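Local coordinates for protein possible translation initiation inhibitor (PDB 3LME) that is named as a possible translation initiation inhibitor and belongs to the YjgF-like family of small trimer-forming alpha/beta proteins, its precise role being undefined, at residues I52-M55 with F56-L60; V90-V93 with Q94-W98. The protein carries 1 engineered substitution. All coordinates share one frame; numbering follows the deposited sequence.

In the fold
Interactions 1 and 2 are one-turn contacts on the two helices of the chain, 48-64 and 83-98, which lie against each other. Interaction 1 is buried, its centre about 5 Å from that of the chain; its two methionines and Phe56 reach the sheet, while Ile52 and Phe56 face the other helix. Interaction 2, about 13 Å out, is partly buried, with Asn91, Gln94 and Lys95 near a second subunit. Each has an i to i+4 salt bridge, partly exposed in Arg53-Asp57 and exposed in Lys92-Asp96, but only interaction 2 adds amides bound to Arg106. The two meet where Ile52 packs on Val93, and Phe56 on both Val93 and Ile97.

Interaction 1: residues I52-M55 with F56-L60; sequences IRRM and FDNML
The ring of Phe56 is met at its edge by Ile52: Ile52 CG2 lies in the ring plane, 3.7 Å from Phe56 CE2. Met55 reaches the same part of the ring obliquely, its CE 3.9 Å from Phe56 CE2. The Arg53 guanidinium is likewise approached at its edge, by Asp57 OD1, which lies in its plane. Arg53 NE donates to Asp57 OD1 at 3.0 Å, and the bond is fairly straight at 157°. OD1 is met on its syn side, yet the two planar groups are turned 75° apart, so a single N-H carries the salt bridge and the two groups do not pair flat. Arg53 begins with CG anti to the backbone N and then bends at chi2 (51°), which brings NE back over the next turn.

Ile52-Phe56 and Arg53-Asp57 are i to i+4 pairs, following the alpha-helical repeat in helix 48-64, one of the two helices packed on the beta-sheet of this YjgF-like fold. Beneath them run the backbone bonds, among them Phe56 N to Ile52 O at 2.9 Å and Asp57 N to Arg53 O at 2.8 Å. Flexible, unbranched Met55 and Met59 suit the side facing the sheet, where both touch Ile122 of strand 120-127. Ile52 and Phe56 are buried, pointing the same way; Ile52 packs on Val89 and Val93 of helix 83-98, and Phe56 on Ile97. Arg53 and Asp57 are partly exposed, where charge is more easily tolerated, while the CD-NE end of Arg53 packs against Ile97.

Interaction 2: residues V90-V93 with Q94-W98; sequences VNKV and QKDIW
Lys92 leaves the backbone with CG beside the carbonyl carbon and kinks at each of its three later torsions, curling its ammonium over the following turn to Asp96. The acid places CG beside its own backbone N (chi1 -80°), which sets the carboxylate beside the lysine's ammonium. Lys92 NZ comes to 2.9 Å from Asp96 OD2, approaching on the syn side and 26° out of the carboxylate plane, in a salt bridge that forms at an exposed surface. Lys92 NZ also pairs with Glu49, so one cation serves two acids and ties this turn to helix 48-64.

On the inner side, beta-branched Val93 and Ile97 run side by side, with CG1 of Val93 4.1 Å from CD1 of Ile97; both pack on Phe56. Gln94 lies alongside Val90, where Gln94 OE1 is 3.9 Å from Val90 CG1. That oxygen accepts a hydrogen bond from Arg106, which also binds Asn91 OD1, so two amides about one turn apart share one guanidinium, while Thr18 of the second subunit packs nearby on Asn91 and Lys95. Near the end of the helix, the hydrogen bond from Ile97 N to Val93 O is weak, 3.1 Å long and bent to 130°. Helix 83-98 is the crossover helix of a beta-alpha-beta unit joining strands 73-80 and 106-110.

Interaction 1: residues I52-M55 with F56-L60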
loop_
_atom_site.group_PDB
_atom_site.type_symbol
_atom_site.label_atom_id
_atom_site.label_comp_id
_atom_site.label_asym_id
_atom_site.label_seq_id
_atom_site.Cartn_x
_atom_site.Cartn_y
_atom_site.Cartn_z
ATOM N N ILE A 52 -13.277 15.392 -0.801
ATOM C CA ILE A 52 -13.155 14.020 -0.422
ATOM C C ILE A 52 -14.218 13.136 -1.068
ATOM O O ILE A 52 -13.876 12.038 -1.571
ATOM C CB ILE A 52 -13.153 13.889 1.088
ATOM C CG1 ILE A 52 -11.761 14.243 1.610
ATOM C CG2 ILE A 52 -13.518 12.465 1.503
ATOM C CD1 ILE A 52 -11.745 14.668 3.026
ATOM N N ARG A 53 -15.486 13.583 -1.070
ATOM C CA ARG A 53 -16.555 12.841 -1.784
ATOM C C ARG A 53 -16.130 12.610 -3.247
ATOM O O ARG A 53 -16.237 11.493 -3.773
ATOM C CB ARG A 53 -17.927 13.537 -1.676
ATOM C CG ARG A 53 -19.087 12.880 -2.465
ATOM C CD ARG A 53 -19.207 11.357 -2.173
ATOM N NE ARG A 53 -20.289 10.611 -2.866
ATOM C CZ ARG A 53 -21.533 10.457 -2.399
ATOM N NH1 ARG A 53 -21.881 11.030 -1.261
ATOM N NH2 ARG A 53 -22.433 9.738 -3.073
ATOM N N ARG A 54 -15.576 13.647 -3.861
ATOM C CA ARG A 54 -15.164 13.562 -5.242
ATOM C C ARG A 54 -13.983 12.629 -5.459
ATOM O O ARG A 54 -13.877 11.993 -6.512
ATOM C CB ARG A 54 -14.841 14.947 -5.783
ATOM C CG ARG A 54 -14.638 15.013 -7.292
ATOM C CD ARG A 54 -15.924 14.672 -7.952
ATOM N NE ARG A 54 -15.973 15.267 -9.277
ATOM C CZ ARG A 54 -16.622 16.385 -9.584
ATOM N NH1 ARG A 54 -17.286 17.061 -8.658
ATOM N NH2 ARG A 54 -16.585 16.825 -10.839
ATOM N N MET A 55 -13.081 12.567 -4.483
ATOM C CA MET A 55 -11.981 11.603 -4.503
ATOM C C MET A 55 -12.556 10.185 -4.497
ATOM O O MET A 55 -12.176 9.349 -5.330
ATOM C CB MET A 55 -11.064 11.833 -3.312
ATOM C CG MET A 55 -9.932 10.814 -3.122
ATOM S SD MET A 55 -9.001 11.209 -1.628
ATOM C CE MET A 55 -10.186 10.696 -0.362
ATOM N N PHE A 56 -13.513 9.932 -3.599
ATOM C CA PHE A 56 -14.171 8.625 -3.575
ATOM C C PHE A 56 -14.932 8.284 -4.869
ATOM O O PHE A 56 -14.779 7.172 -5.405
ATOM C CB PHE A 56 -15.073 8.510 -2.376
ATOM C CG PHE A 56 -14.362 8.136 -1.131
ATOM C CD1 PHE A 56 -14.043 6.826 -0.876
ATOM C CD2 PHE A 56 -14.011 9.102 -0.202
ATOM C CE1 PHE A 56 -13.398 6.475 0.297
ATOM C CE2 PHE A 56 -13.336 8.763 0.995
ATOM C CZ PHE A 56 -13.032 7.464 1.238
ATOM N N ASP A 57 -15.722 9.240 -5.378
ATOM C CA ASP A 57 -16.433 9.050 -6.633
ATOM C C ASP A 57 -15.451 8.771 -7.797
ATOM O O ASP A 57 -15.679 7.847 -8.596
ATOM C CB ASP A 57 -17.310 10.259 -6.957
ATOM C CG ASP A 57 -18.518 10.434 -5.999
ATOM O OD1 ASP A 57 -18.918 9.504 -5.245
ATOM O OD2 ASP A 57 -19.099 11.542 -6.029
ATOM N N ASN A 58 -14.366 9.536 -7.918
ATOM C CA ASN A 58 -13.428 9.232 -8.974
ATOM C C ASN A 58 -12.922 7.794 -8.878
ATOM O O ASN A 58 -12.839 7.102 -9.896
ATOM C CB ASN A 58 -12.229 10.166 -8.955
ATOM C CG ASN A 58 -12.532 11.534 -9.489
ATOM O OD1 ASN A 58 -11.835 12.487 -9.185
ATOM N ND2 ASN A 58 -13.552 11.644 -10.293
ATOM N N MET A 59 -12.552 7.366 -7.663
ATOM C CA MET A 59 -11.973 6.035 -7.421
ATOM C C MET A 59 -13.033 5.015 -7.839
ATOM O O MET A 59 -12.724 4.083 -8.614
ATOM C CB MET A 59 -11.530 5.847 -5.941
ATOM C CG MET A 59 -10.931 4.463 -5.573
ATOM S SD MET A 59 -10.792 3.977 -3.818
ATOM C CE MET A 59 -12.482 4.086 -3.226
ATOM N N LEU A 60 -14.278 5.215 -7.364
ATOM C CA LEU A 60 -15.368 4.240 -7.591
ATOM C C LEU A 60 -15.762 4.098 -9.063
ATOM O O LEU A 60 -16.160 3.026 -9.492
ATOM C CB LEU A 60 -16.591 4.512 -6.700
ATOM C CG LEU A 60 -16.341 4.154 -5.226
ATOM C CD1 LEU A 60 -17.364 4.766 -4.314
ATOM C CD2 LEU A 60 -16.187 2.608 -4.959
#

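Interaction 2: residues V90-V93 with Q94-W98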
loop_
_atom_site.group_PDB
_atom_site.type_symbol
_atom_site.label_atom_id
_atom_site.label_comp_id
_atom_site.label_asym_id
_atom_site.label_seq_id
_atom_site.Cartn_x
_atom_site.Cartn_y
_atom_site.Cartn_z
ATOM N N VAL A 90 -13.548 12.023 6.085
ATOM C CA VAL A 90 -13.505 10.692 5.474
ATOM C C VAL A 90 -14.557 9.761 6.109
ATOM O O VAL A 90 -15.273 9.024 5.427
ATOM C CB VAL A 90 -12.073 10.085 5.587
ATOM C CG1 VAL A 90 -12.031 8.663 5.088
ATOM C CG2 VAL A 90 -11.077 10.920 4.833
ATOM N N ASN A 91 -14.665 9.810 7.426
ATOM C CA ASN A 91 -15.715 9.073 8.097
ATOM C C ASN A 91 -17.090 9.454 7.547
ATOM O O ASN A 91 -17.832 8.589 7.051
ATOM C CB ASN A 91 -15.628 9.255 9.611
ATOM C CG ASN A 91 -14.400 8.590 10.201
ATOM O OD1 ASN A 91 -13.741 7.744 9.579
ATOM N ND2 ASN A 91 -14.080 8.973 11.414
ATOM N N LYS A 92 -17.401 10.748 7.584
ATOM C CA LYS A 92 -18.685 11.242 7.141
ATOM C C LYS A 92 -18.961 10.829 5.672
ATOM O O LYS A 92 -20.052 10.346 5.329
ATOM C CB LYS A 92 -18.702 12.756 7.348
ATOM C CG LYS A 92 -19.696 13.522 6.563
ATOM C CD LYS A 92 -20.934 13.883 7.384
ATOM C CE LYS A 92 -22.208 13.858 6.481
ATOM N NZ LYS A 92 -21.962 14.038 4.983
ATOM N N VAL A 93 -17.970 10.979 4.804
ATOM C CA VAL A 93 -18.187 10.630 3.411
ATOM C C VAL A 93 -18.426 9.139 3.217
ATOM O O VAL A 93 -19.251 8.736 2.381
ATOM C CB VAL A 93 -17.068 11.131 2.521
ATOM C CG1 VAL A 93 -17.192 10.516 1.142
ATOM C CG2 VAL A 93 -17.122 12.693 2.441
ATOM N N GLN A 94 -17.715 8.323 3.999
ATOM C CA GLN A 94 -17.915 6.892 3.937
ATOM C C GLN A 94 -19.293 6.491 4.492
ATOM O O GLN A 94 -19.917 5.592 3.956
ATOM C CB GLN A 94 -16.776 6.136 4.605
ATOM C CG GLN A 94 -15.545 5.982 3.755
ATOM C CD GLN A 94 -14.589 4.949 4.315
ATOM O OE1 GLN A 94 -13.849 5.209 5.266
ATOM N NE2 GLN A 94 -14.597 3.766 3.727
ATOM N N LYS A 95 -19.787 7.157 5.537
ATOM C CA LYS A 95 -21.177 6.907 5.968
ATOM C C LYS A 95 -22.160 7.199 4.832
ATOM O O LYS A 95 -23.167 6.510 4.671
ATOM C CB LYS A 95 -21.563 7.718 7.205
ATOM C CG LYS A 95 -21.336 6.966 8.519
ATOM C CD LYS A 95 -21.615 7.855 9.716
ATOM C CE LYS A 95 -20.755 7.439 10.920
ATOM N NZ LYS A 95 -21.425 6.424 11.837
ATOM N N ASP A 96 -21.850 8.213 4.031
ATOM C CA ASP A 96 -22.732 8.597 2.952
ATOM C C ASP A 96 -22.788 7.523 1.868
ATOM O O ASP A 96 -23.826 7.314 1.235
ATOM C CB ASP A 96 -22.258 9.900 2.319
ATOM C CG ASP A 96 -22.663 11.149 3.105
ATOM O OD1 ASP A 96 -23.526 11.084 4.046
ATOM O OD2 ASP A 96 -22.084 12.215 2.735
ATOM N N ILE A 97 -21.657 6.862 1.650
ATOM C CA ILE A 97 -21.514 5.968 0.523
ATOM C C ILE A 97 -21.907 4.562 0.929
ATOM O O ILE A 97 -22.684 3.910 0.239
ATOM C CB ILE A 97 -20.079 6.049 -0.092
ATOM C CG1 ILE A 97 -19.885 7.430 -0.739
ATOM C CG2 ILE A 97 -19.829 4.924 -1.092
ATOM C CD1 ILE A 97 -18.568 7.626 -1.428
ATOM N N TRP A 98 -21.402 4.121 2.070
ATOM C CA TRP A 98 -21.541 2.745 2.506
ATOM C C TRP A 98 -22.739 2.540 3.445
ATOM O O TRP A 98 -23.050 1.419 3.828
ATOM C CB TRP A 98 -20.219 2.258 3.151
ATOM C CG TRP A 98 -19.249 1.682 2.139
ATOM C CD1 TRP A 98 -19.202 0.391 1.714
ATOM C CD2 TRP A 98 -18.206 2.379 1.427
ATOM N NE1 TRP A 98 -18.203 0.234 0.782
ATOM C CE2 TRP A 98 -17.582 1.438 0.581
ATOM C CE3 TRP A 98 -17.735 3.698 1.431
ATOM C CZ2 TRP A 98 -16.499 1.778 -0.264
ATOM C CZ3 TRP A 98 -16.673 4.040 0.586
ATOM C CH2 TRP A 98 -16.072 3.085 -0.256
#